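Local coordinates for protein N-acetylglucosamine 2-epimerase (Xylella fastidiosa, PDB 3GT5) that probably catalyses the epimerisation or isomerisation of a sugar such as N-acetylglucosamine, at residues D9-H14 against G381-V386; G154-E159 against L195-V200; L258-Y263 against E267-V272. All coordinates share one frame; numbering follows the deposited sequence.

Contact 1 (D9-H14 against G381-V386); sequences DFLRTH and GACHEV
Leu11 reaches across to Cys383 and Val386, and its forked end divides the work between them. Leu11 CD2 lies 3.8 Å from Cys383 SG; Leu11 CD1 meets Val386 CG1 at 3.6 Å, the two side chains crossing at about a right angle. Leucine suits the place because its two branches can touch residues on successive turns of the facing helix at once. A chi1 of -60° places CG beside the backbone N, from where CD1 and CD2 reach Val386 and Cys383. The thiol of Cys383 also serves a second neighbour: His14 CD2 stands 3.7 Å from Cys383 SG, so the sulfur lies at the edge of the imidazole, in its plane, and not over a face. A small, polarisable group fits this position between leucine and ring. With CG anti to the backbone N (chi1 -178°), the His14 ring is turned so that CD2 reaches the sulfur, while NE2 is hydrogen-bonded to NE1 of Trp354.

This tight side is wholly buried and is closed by helix 329-346, whose Tyr335 touches Leu11 and Val386 and whose Trp339 touches Cys383. The outer side of helix 8-22 is different: Asp9 and Thr13 are exposed and take no part in the contact. There Thr13 OG1 bonds to Asp9 O at 2.7 Å, while Thr13 N reaches the same oxygen from the other face of the carbonyl plane, so the hydroxyl is satisfied within its own helix.

The helices run nearly antiparallel, at 149° with axes 9.5 Å apart. In the (alpha/alpha)6 barrel of this family, the pair brings the first helix of the chain, in the outer ring, onto the last, in the inner ring, and so closes the circle. Being made of methyls, a thiol and a ring edge, the junction relies on shape and exclusion of water, with polar bonding left to its margins.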
loop_
_atom_site.group_PDB
_atom_site.type_symbol
_atom_site.label_atom_id
_atom_site.label_comp_id
_atom_site.label_asym_id
_atom_site.label_seq_id
_atom_site.Cartn_x
_atom_site.Cartn_y
_atom_site.Cartn_z
ATOM N N ASP A 9 -20.866 1.519 10.546
ATOM C CA ASP A 9 -20.662 1.516 11.988
ATOM C C ASP A 9 -19.416 0.692 12.340
ATOM O O ASP A 9 -18.545 1.146 13.061
ATOM C CB ASP A 9 -21.910 0.889 12.656
ATOM C CG ASP A 9 -21.807 0.799 14.176
ATOM O OD1 ASP A 9 -21.384 1.793 14.811
ATOM O OD2 ASP A 9 -22.192 -0.268 14.737
ATOM N N PHE A 10 -19.353 -0.522 11.820
ATOM C CA PHE A 10 -18.233 -1.386 12.078
ATOM C C PHE A 10 -16.947 -0.734 11.542
ATOM O O PHE A 10 -15.928 -0.636 12.257
ATOM C CB PHE A 10 -18.406 -2.769 11.455
ATOM C CG PHE A 10 -17.163 -3.566 11.542
ATOM C CD1 PHE A 10 -16.809 -4.150 12.762
ATOM C CD2 PHE A 10 -16.291 -3.650 10.460
ATOM C CE1 PHE A 10 -15.623 -4.809 12.914
ATOM C CE2 PHE A 10 -15.105 -4.304 10.613
ATOM C CZ PHE A 10 -14.756 -4.873 11.836
ATOM N N LEU A 11 -16.980 -0.338 10.276
ATOM C CA LEU A 11 -15.758 0.187 9.626
ATOM C C LEU A 11 -15.213 1.449 10.291
ATOM O O LEU A 11 -13.991 1.597 10.529
ATOM C CB LEU A 11 -15.987 0.399 8.114
ATOM C CG LEU A 11 -16.360 -0.901 7.369
ATOM C CD1 LEU A 11 -17.059 -0.656 6.027
ATOM C CD2 LEU A 11 -15.129 -1.771 7.176
ATOM N N ARG A 12 -16.110 2.386 10.626
ATOM C CA ARG A 12 -15.698 3.613 11.286
ATOM C C ARG A 12 -15.131 3.363 12.679
ATOM O O ARG A 12 -14.119 3.945 13.054
ATOM C CB ARG A 12 -16.864 4.629 11.358
ATOM C CG ARG A 12 -17.181 5.259 9.975
ATOM C CD ARG A 12 -18.412 6.255 9.990
ATOM N NE ARG A 12 -18.488 6.985 11.265
ATOM C CZ ARG A 12 -18.113 8.250 11.514
ATOM N NH1 ARG A 12 -17.632 9.067 10.569
ATOM N NH2 ARG A 12 -18.242 8.720 12.765
ATOM N N THR A 13 -15.778 2.454 13.413
ATOM C CA THR A 13 -15.335 2.116 14.748
ATOM C C THR A 13 -13.975 1.458 14.653
ATOM O O THR A 13 -13.116 1.740 15.456
ATOM C CB THR A 13 -16.343 1.203 15.499
ATOM O OG1 THR A 13 -17.628 1.850 15.524
ATOM C CG2 THR A 13 -15.899 0.936 16.963
ATOM N N HIS A 14 -13.794 0.575 13.681
ATOM C CA HIS A 14 -12.519 -0.109 13.536
ATOM C C HIS A 14 -11.388 0.853 13.217
ATOM O O HIS A 14 -10.294 0.745 13.796
ATOM C CB HIS A 14 -12.588 -1.242 12.518
ATOM C CG HIS A 14 -11.298 -1.977 12.390
ATOM N ND1 HIS A 14 -10.684 -2.585 13.473
ATOM C CD2 HIS A 14 -10.436 -2.098 11.351
ATOM C CE1 HIS A 14 -9.527 -3.103 13.079
ATOM N NE2 HIS A 14 -9.361 -2.834 11.789
ATOM N N GLY A 381 -6.794 1.985 5.427
ATOM C CA GLY A 381 -7.053 2.257 4.002
ATOM C C GLY A 381 -8.103 1.357 3.347
ATOM O O GLY A 381 -8.921 1.818 2.551
ATOM N N ALA A 382 -8.050 0.061 3.648
ATOM C CA ALA A 382 -9.051 -0.848 3.210
ATOM C C ALA A 382 -10.434 -0.456 3.733
ATOM O O ALA A 382 -11.422 -0.510 2.995
ATOM C CB ALA A 382 -8.702 -2.300 3.640
ATOM N N CYS A 383 -10.517 -0.069 4.997
ATOM C CA CYS A 383 -11.794 0.341 5.597
ATOM C C CYS A 383 -12.302 1.639 4.959
ATOM O O CYS A 383 -13.490 1.765 4.661
ATOM C CB CYS A 383 -11.671 0.516 7.106
ATOM S SG CYS A 383 -11.412 -1.090 7.912
ATOM N N HIS A 384 -11.415 2.584 4.720
ATOM C CA HIS A 384 -11.814 3.833 4.049
ATOM C C HIS A 384 -12.323 3.527 2.656
ATOM O O HIS A 384 -13.300 4.140 2.193
ATOM C CB HIS A 384 -10.663 4.845 3.936
ATOM C CG HIS A 384 -10.236 5.462 5.238
ATOM N ND1 HIS A 384 -11.042 6.309 5.970
ATOM C CD2 HIS A 384 -9.062 5.393 5.912
ATOM C CE1 HIS A 384 -10.379 6.745 7.035
ATOM N NE2 HIS A 384 -9.182 6.183 7.038
ATOM N N GLU A 385 -11.674 2.588 1.968
ATOM C CA GLU A 385 -12.118 2.216 0.638
ATOM C C GLU A 385 -13.511 1.553 0.679
ATOM O O GLU A 385 -14.344 1.875 -0.140
ATOM C CB GLU A 385 -11.129 1.284 -0.093
ATOM C CG GLU A 385 -11.428 1.170 -1.615
ATOM C CD GLU A 385 -11.547 2.546 -2.283
ATOM O OE1 GLU A 385 -10.593 3.388 -2.154
ATOM O OE2 GLU A 385 -12.634 2.799 -2.886
ATOM N N VAL A 386 -13.757 0.661 1.635
ATOM C CA VAL A 386 -15.069 0.014 1.715
ATOM C C VAL A 386 -16.129 1.051 2.032
ATOM O O VAL A 386 -17.255 0.942 1.513
ATOM C CB VAL A 386 -15.123 -1.132 2.708
ATOM C CG1 VAL A 386 -16.530 -1.812 2.689
ATOM C CG2 VAL A 386 -14.010 -2.153 2.381
#

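Contact 2 (G154-E159 against L195-V200); sequences GLYKDE and LERALV
Tyr156 lays its phenol end against the folded side chain of Arg197, whose CG comes within 3.6 Å of Tyr156 OH. Tyr156 OH also accepts a hydrogen bond from Arg197 NH1, 2.9 Å long and somewhat bent, with an N-H...O angle of 150°. The oxygen lies close to the guanidinium plane, where an N-H points, although ring and guanidinium planes are turned 53° apart. Arginine can manage both contacts because its chain bends at chi2 and chi3, curling back past the phenol. Its charge is met by Glu145, in a salt bridge to the same NH1, and by a cation-pi contact with Trp149.

Strand 155-160 belongs to an antiparallel sheet among the loops of the (alpha/alpha)6 barrel, and here its beginning rests on helix 192-211 of the outer ring. Just before the strand, Val200 CG1 touches Gly154 O at 3.6 Å. Glycine suits the turn twice over: its phi is positive, 69°, and the absence of a side chain lets the valine methyl come close to its backbone. The carbonyl oxygen, buried by the methyl, has no polar partner in the model. Val200 is partly exposed, whereas the Tyr156 ring is buried, with Met178 and Met182 of helix 172-189 among its neighbours.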
loop_
_atom_site.group_PDB
_atom_site.type_symbol
_atom_site.label_atom_id
_atom_site.label_comp_id
_atom_site.label_asym_id
_atom_site.label_seq_id
_atom_site.Cartn_x
_atom_site.Cartn_y
_atom_site.Cartn_z
ATOM N N GLY A 154 6.080 2.217 -20.883
ATOM C CA GLY A 154 4.899 2.692 -20.143
ATOM C C GLY A 154 4.932 2.390 -18.646
ATOM O O GLY A 154 3.876 2.234 -18.001
ATOM N N LEU A 155 6.152 2.265 -18.127
ATOM C CA LEU A 155 6.430 1.955 -16.716
ATOM C C LEU A 155 7.634 2.704 -16.128
ATOM O O LEU A 155 8.563 3.081 -16.864
ATOM C CB LEU A 155 6.675 0.441 -16.587
ATOM C CG LEU A 155 5.511 -0.453 -16.950
ATOM C CD1 LEU A 155 5.962 -1.898 -17.195
ATOM C CD2 LEU A 155 4.451 -0.362 -15.855
ATOM N N TYR A 156 7.667 2.867 -14.793
ATOM C CA TYR A 156 8.752 3.506 -14.100
ATOM C C TYR A 156 9.839 2.485 -13.777
ATOM O O TYR A 156 9.546 1.323 -13.402
ATOM C CB TYR A 156 8.271 4.166 -12.785
ATOM C CG TYR A 156 7.329 5.332 -13.019
ATOM C CD1 TYR A 156 7.810 6.614 -13.294
ATOM C CD2 TYR A 156 5.956 5.151 -12.994
ATOM C CE1 TYR A 156 6.928 7.662 -13.549
ATOM C CE2 TYR A 156 5.092 6.199 -13.219
ATOM C CZ TYR A 156 5.574 7.433 -13.477
ATOM O OH TYR A 156 4.663 8.433 -13.691
ATOM N N LYS A 157 11.075 2.952 -13.892
ATOM C CA LYS A 157 12.250 2.239 -13.378
ATOM C C LYS A 157 12.241 2.253 -11.864
ATOM O O LYS A 157 11.579 3.090 -11.251
ATOM C CB LYS A 157 13.520 2.901 -13.914
ATOM C CG LYS A 157 13.530 2.933 -15.444
ATOM C CD LYS A 157 14.864 3.390 -16.025
ATOM C CE LYS A 157 15.219 4.789 -15.592
ATOM N NZ LYS A 157 16.129 5.423 -16.585
ATOM N N ASP A 158 12.995 1.359 -11.243
ATOM C CA ASP A 158 12.834 1.182 -9.789
ATOM C C ASP A 158 13.770 1.948 -8.870
ATOM O O ASP A 158 13.353 2.476 -7.849
ATOM C CB ASP A 158 12.940 -0.283 -9.455
ATOM C CG ASP A 158 11.885 -0.715 -8.479
ATOM O OD1 ASP A 158 12.243 -0.873 -7.283
ATOM O OD2 ASP A 158 10.713 -0.904 -8.917
ATOM N N GLU A 159 15.069 1.936 -9.157
ATOM C CA GLU A 159 16.030 2.266 -8.122
ATOM C C GLU A 159 17.275 2.931 -8.732
ATOM O O GLU A 159 17.837 2.385 -9.650
ATOM C CB GLU A 159 16.465 1.006 -7.368
ATOM C CG GLU A 159 17.476 1.281 -6.234
ATOM C CD GLU A 159 18.166 0.038 -5.719
ATOM O OE1 GLU A 159 17.514 -1.036 -5.684
ATOM O OE2 GLU A 159 19.355 0.161 -5.305
ATOM N N LEU A 195 -4.785 10.643 -13.734
ATOM C CA LEU A 195 -5.689 9.522 -13.970
ATOM C C LEU A 195 -5.241 8.675 -15.172
ATOM O O LEU A 195 -5.274 7.427 -15.140
ATOM C CB LEU A 195 -7.107 10.038 -14.199
ATOM C CG LEU A 195 -8.169 9.008 -14.479
ATOM C CD1 LEU A 195 -8.251 7.935 -13.314
ATOM C CD2 LEU A 195 -9.577 9.723 -14.786
ATOM N N GLU A 196 -4.781 9.377 -16.218
ATOM C CA GLU A 196 -4.360 8.696 -17.424
ATOM C C GLU A 196 -3.051 7.909 -17.203
ATOM O O GLU A 196 -2.891 6.796 -17.731
ATOM C CB GLU A 196 -4.243 9.667 -18.582
ATOM C CG GLU A 196 -5.638 10.267 -18.940
ATOM C CD GLU A 196 -6.621 9.397 -19.715
ATOM O OE1 GLU A 196 -6.309 8.255 -20.139
ATOM O OE2 GLU A 196 -7.776 9.891 -19.913
ATOM N N ARG A 197 -2.172 8.448 -16.402
ATOM C CA ARG A 197 -0.927 7.720 -16.073
ATOM C C ARG A 197 -1.268 6.504 -15.243
ATOM O O ARG A 197 -0.669 5.424 -15.413
ATOM C CB ARG A 197 0.050 8.632 -15.385
ATOM C CG ARG A 197 1.363 8.004 -14.993
ATOM C CD ARG A 197 2.114 7.412 -16.158
ATOM N NE ARG A 197 2.357 8.352 -17.245
ATOM C CZ ARG A 197 3.399 9.168 -17.354
ATOM N NH1 ARG A 197 4.338 9.263 -16.415
ATOM N NH2 ARG A 197 3.492 9.936 -18.445
ATOM N N ALA A 198 -2.201 6.660 -14.312
ATOM C CA ALA A 198 -2.656 5.467 -13.549
ATOM C C ALA A 198 -3.168 4.372 -14.433
ATOM O O ALA A 198 -2.879 3.172 -14.235
ATOM C CB ALA A 198 -3.735 5.861 -12.486
ATOM N N LEU A 199 -3.950 4.739 -15.451
ATOM C CA LEU A 199 -4.507 3.761 -16.363
ATOM C C LEU A 199 -3.447 3.068 -17.187
ATOM O O LEU A 199 -3.581 1.852 -17.415
ATOM C CB LEU A 199 -5.566 4.392 -17.299
ATOM C CG LEU A 199 -6.266 3.379 -18.229
ATOM C CD1 LEU A 199 -7.105 2.357 -17.461
ATOM C CD2 LEU A 199 -7.108 4.142 -19.339
ATOM N N VAL A 200 -2.477 3.833 -17.698
ATOM C CA VAL A 200 -1.337 3.267 -18.471
ATOM C C VAL A 200 -0.595 2.200 -17.614
ATOM O O VAL A 200 -0.363 1.073 -18.080
ATOM C CB VAL A 200 -0.330 4.326 -18.951
ATOM C CG1 VAL A 200 0.950 3.647 -19.572
ATOM C CG2 VAL A 200 -0.963 5.301 -19.973
#

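Contact 3 (L258-Y263 against E267-V272); sequences LILDRY and EWLVPV
Leu269 drives one methyl, CD1, onto the backbone of the opposite helix, coming within 3.6 Å of Asp261 CA. Leu269 CD1 also lies 4.0 Å from Leu260 CB, so a single branch rests where two consecutive residues join. Its reach follows from the conformation: CG is anti to the carbonyl carbon (chi1 -62°), and the chain then extends through a nearly straight chi2. The branched end suits leucine to this place, since CD1 can lie on the backbone of residues 260 and 261 while CD2 packs over the rim of the Trp268 ring on its own segment.

Val270, next in sequence, uses CG2, the methyl that stands beside its backbone N. Val270 CG2 meets the carboxylate of Asp261 at 3.7 Å from OD1, the two side chains crossing at a slant. Val270 CG2 also touches Leu258 CD1 at 4.1 Å, where the crossing is about a right angle. The carboxylate has polar partners besides this methyl. With its CG anti to the backbone N (chi1 175°), Asp261 carries the group both to the valine and to Arg325, which forms a salt bridge with OD2. Asp261 OD1 accepts a hydrogen bond from a water at 2.8 Å, and this water in turn accepts from Val270 N at 3.3 Å. The water thus joins an N-H near the start of helix 269-284 to the acid.

The two segments flank a short turn joining consecutive helices of the (alpha/alpha)6 barrel, helix 247-263 in the inner ring and helix 269-284 in the outer. Helix 309-326 supplies Leu321 and Arg325 beside Leu258, while helix 192-211 packs on Leu260 through Ala202 and on Trp268 through Leu199 and Thr206.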
loop_
_atom_site.group_PDB
_atom_site.type_symbol
_atom_site.label_atom_id
_atom_site.label_comp_id
_atom_site.label_asym_id
_atom_site.label_seq_id
_atom_site.Cartn_x
_atom_site.Cartn_y
_atom_site.Cartn_z
ATOM N N LEU A 258 -10.757 -1.586 -9.982
ATOM C CA LEU A 258 -12.144 -1.202 -9.676
ATOM C C LEU A 258 -12.261 0.295 -9.275
ATOM O O LEU A 258 -13.300 0.913 -9.505
ATOM C CB LEU A 258 -12.771 -2.098 -8.596
ATOM C CG LEU A 258 -13.461 -3.364 -9.122
ATOM C CD1 LEU A 258 -14.853 -3.100 -9.791
ATOM C CD2 LEU A 258 -12.594 -4.114 -10.063
ATOM N N ILE A 259 -11.215 0.862 -8.734
ATOM C CA ILE A 259 -11.184 2.324 -8.492
ATOM C C ILE A 259 -11.054 3.025 -9.861
ATOM O O ILE A 259 -11.752 3.993 -10.120
ATOM C CB ILE A 259 -10.056 2.728 -7.557
ATOM C CG1 ILE A 259 -10.289 2.125 -6.158
ATOM C CG2 ILE A 259 -9.971 4.285 -7.460
ATOM C CD1 ILE A 259 -9.132 2.273 -5.200
ATOM N N LEU A 260 -10.226 2.495 -10.751
ATOM C CA LEU A 260 -10.136 3.069 -12.097
ATOM C C LEU A 260 -11.478 3.032 -12.810
ATOM O O LEU A 260 -11.839 3.986 -13.511
ATOM C CB LEU A 260 -9.089 2.363 -12.930
ATOM C CG LEU A 260 -7.658 2.793 -12.632
ATOM C CD1 LEU A 260 -6.677 1.685 -13.044
ATOM C CD2 LEU A 260 -7.305 4.121 -13.355
ATOM N N ASP A 261 -12.227 1.941 -12.609
ATOM C CA ASP A 261 -13.519 1.718 -13.284
ATOM C C ASP A 261 -14.581 2.750 -12.856
ATOM O O ASP A 261 -15.590 2.989 -13.567
ATOM C CB ASP A 261 -13.977 0.298 -12.982
ATOM C CG ASP A 261 -15.363 -0.024 -13.511
ATOM O OD1 ASP A 261 -15.510 -0.269 -14.723
ATOM O OD2 ASP A 261 -16.318 -0.082 -12.684
ATOM N N ARG A 262 -14.403 3.285 -11.677
ATOM C CA ARG A 262 -15.207 4.381 -11.154
ATOM C C ARG A 262 -15.010 5.700 -11.929
ATOM O O ARG A 262 -15.962 6.501 -12.068
ATOM C CB ARG A 262 -14.879 4.542 -9.668
ATOM C CG ARG A 262 -15.914 5.146 -8.792
ATOM C CD ARG A 262 -15.317 5.392 -7.373
ATOM N NE ARG A 262 -15.192 4.131 -6.637
ATOM C CZ ARG A 262 -14.359 3.865 -5.629
ATOM N NH1 ARG A 262 -13.485 4.748 -5.178
ATOM N NH2 ARG A 262 -14.401 2.666 -5.078
ATOM N N TYR A 263 -13.789 5.935 -12.419
ATOM C CA TYR A 263 -13.410 7.215 -13.023
ATOM C C TYR A 263 -13.241 7.145 -14.537
ATOM O O TYR A 263 -13.206 8.190 -15.211
ATOM C CB TYR A 263 -12.105 7.727 -12.400
ATOM C CG TYR A 263 -12.199 7.992 -10.928
ATOM C CD1 TYR A 263 -13.200 8.793 -10.405
ATOM C CD2 TYR A 263 -11.289 7.419 -10.048
ATOM C CE1 TYR A 263 -13.292 9.014 -9.059
ATOM C CE2 TYR A 263 -11.371 7.647 -8.706
ATOM C CZ TYR A 263 -12.369 8.427 -8.221
ATOM O OH TYR A 263 -12.414 8.621 -6.886
ATOM N N GLU A 267 -13.993 -1.229 -20.980
ATOM C CA GLU A 267 -14.587 -2.537 -20.689
ATOM C C GLU A 267 -13.634 -3.485 -19.974
ATOM O O GLU A 267 -14.086 -4.375 -19.250
ATOM C CB GLU A 267 -15.154 -3.212 -21.971
ATOM N N TRP A 268 -12.330 -3.301 -20.156
ATOM C CA TRP A 268 -11.393 -4.341 -19.728
ATOM C C TRP A 268 -11.118 -4.420 -18.225
ATOM O O TRP A 268 -10.691 -5.476 -17.736
ATOM C CB TRP A 268 -10.083 -4.264 -20.492
ATOM C CG TRP A 268 -9.228 -3.103 -20.227
ATOM C CD1 TRP A 268 -9.160 -1.956 -20.950
ATOM C CD2 TRP A 268 -8.249 -2.968 -19.175
ATOM N NE1 TRP A 268 -8.196 -1.121 -20.426
ATOM C CE2 TRP A 268 -7.616 -1.730 -19.348
ATOM C CE3 TRP A 268 -7.796 -3.815 -18.155
ATOM C CZ2 TRP A 268 -6.583 -1.300 -18.517
ATOM C CZ3 TRP A 268 -6.790 -3.378 -17.327
ATOM C CH2 TRP A 268 -6.191 -2.138 -17.512
ATOM N N LEU A 269 -11.388 -3.353 -17.475
ATOM C CA LEU A 269 -10.952 -3.307 -16.081
ATOM C C LEU A 269 -11.569 -4.405 -15.186
ATOM O O LEU A 269 -10.839 -5.123 -14.477
ATOM C CB LEU A 269 -11.251 -1.921 -15.502
ATOM C CG LEU A 269 -10.520 -0.767 -16.196
ATOM C CD1 LEU A 269 -11.217 0.618 -15.803
ATOM C CD2 LEU A 269 -9.030 -0.777 -15.888
ATOM N N VAL A 270 -12.883 -4.545 -15.233
ATOM C CA VAL A 270 -13.577 -5.466 -14.326
ATOM C C VAL A 270 -13.217 -6.921 -14.628
ATOM O O VAL A 270 -12.882 -7.627 -13.703
ATOM C CB VAL A 270 -15.098 -5.201 -14.234
ATOM C CG1 VAL A 270 -15.774 -6.247 -13.292
ATOM C CG2 VAL A 270 -15.363 -3.810 -13.759
ATOM N N PRO A 271 -13.275 -7.383 -15.899
ATOM C CA PRO A 271 -12.927 -8.779 -16.152
ATOM C C PRO A 271 -11.482 -9.112 -15.724
ATOM O O PRO A 271 -11.193 -10.228 -15.218
ATOM C CB PRO A 271 -13.081 -8.935 -17.676
ATOM C CG PRO A 271 -13.916 -7.825 -18.105
ATOM C CD PRO A 271 -13.864 -6.732 -17.095
ATOM N N VAL A 272 -10.564 -8.174 -15.937
ATOM C CA VAL A 272 -9.176 -8.398 -15.485
ATOM C C VAL A 272 -9.107 -8.485 -13.955
ATOM O O VAL A 272 -8.472 -9.399 -13.406
ATOM C CB VAL A 272 -8.199 -7.364 -16.058
ATOM C CG1 VAL A 272 -6.821 -7.454 -15.390
ATOM C CG2 VAL A 272 -8.048 -7.515 -17.563
HETATM O O HOH W 1 -14.640 -2.167 -16.630
#

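How the contacts relate
Contacts 1 and 3 each pair an inner helix of the barrel with an outer one, but contact 1 joins the ends of the chain, whereas contact 3 spans a short turn. Both are buried; contact 2, a loop strand on an outer helix, is only partly so. Chemistry follows place: contact 1 is apolar, contact 3 adds a water bridge, and contact 2 depends on a direct arginine-tyrosine bond. Contacts 1 and 3 meet through the salt bridge of Glu385 OE2 with Arg262 NH2, 2.8 Å long. Contacts 2 and 3 touch by packing, notably Leu199 on Trp268. Contacts 1 and 2 lie on opposite sides of the chain's centre, with their own centres about 29 Å apart.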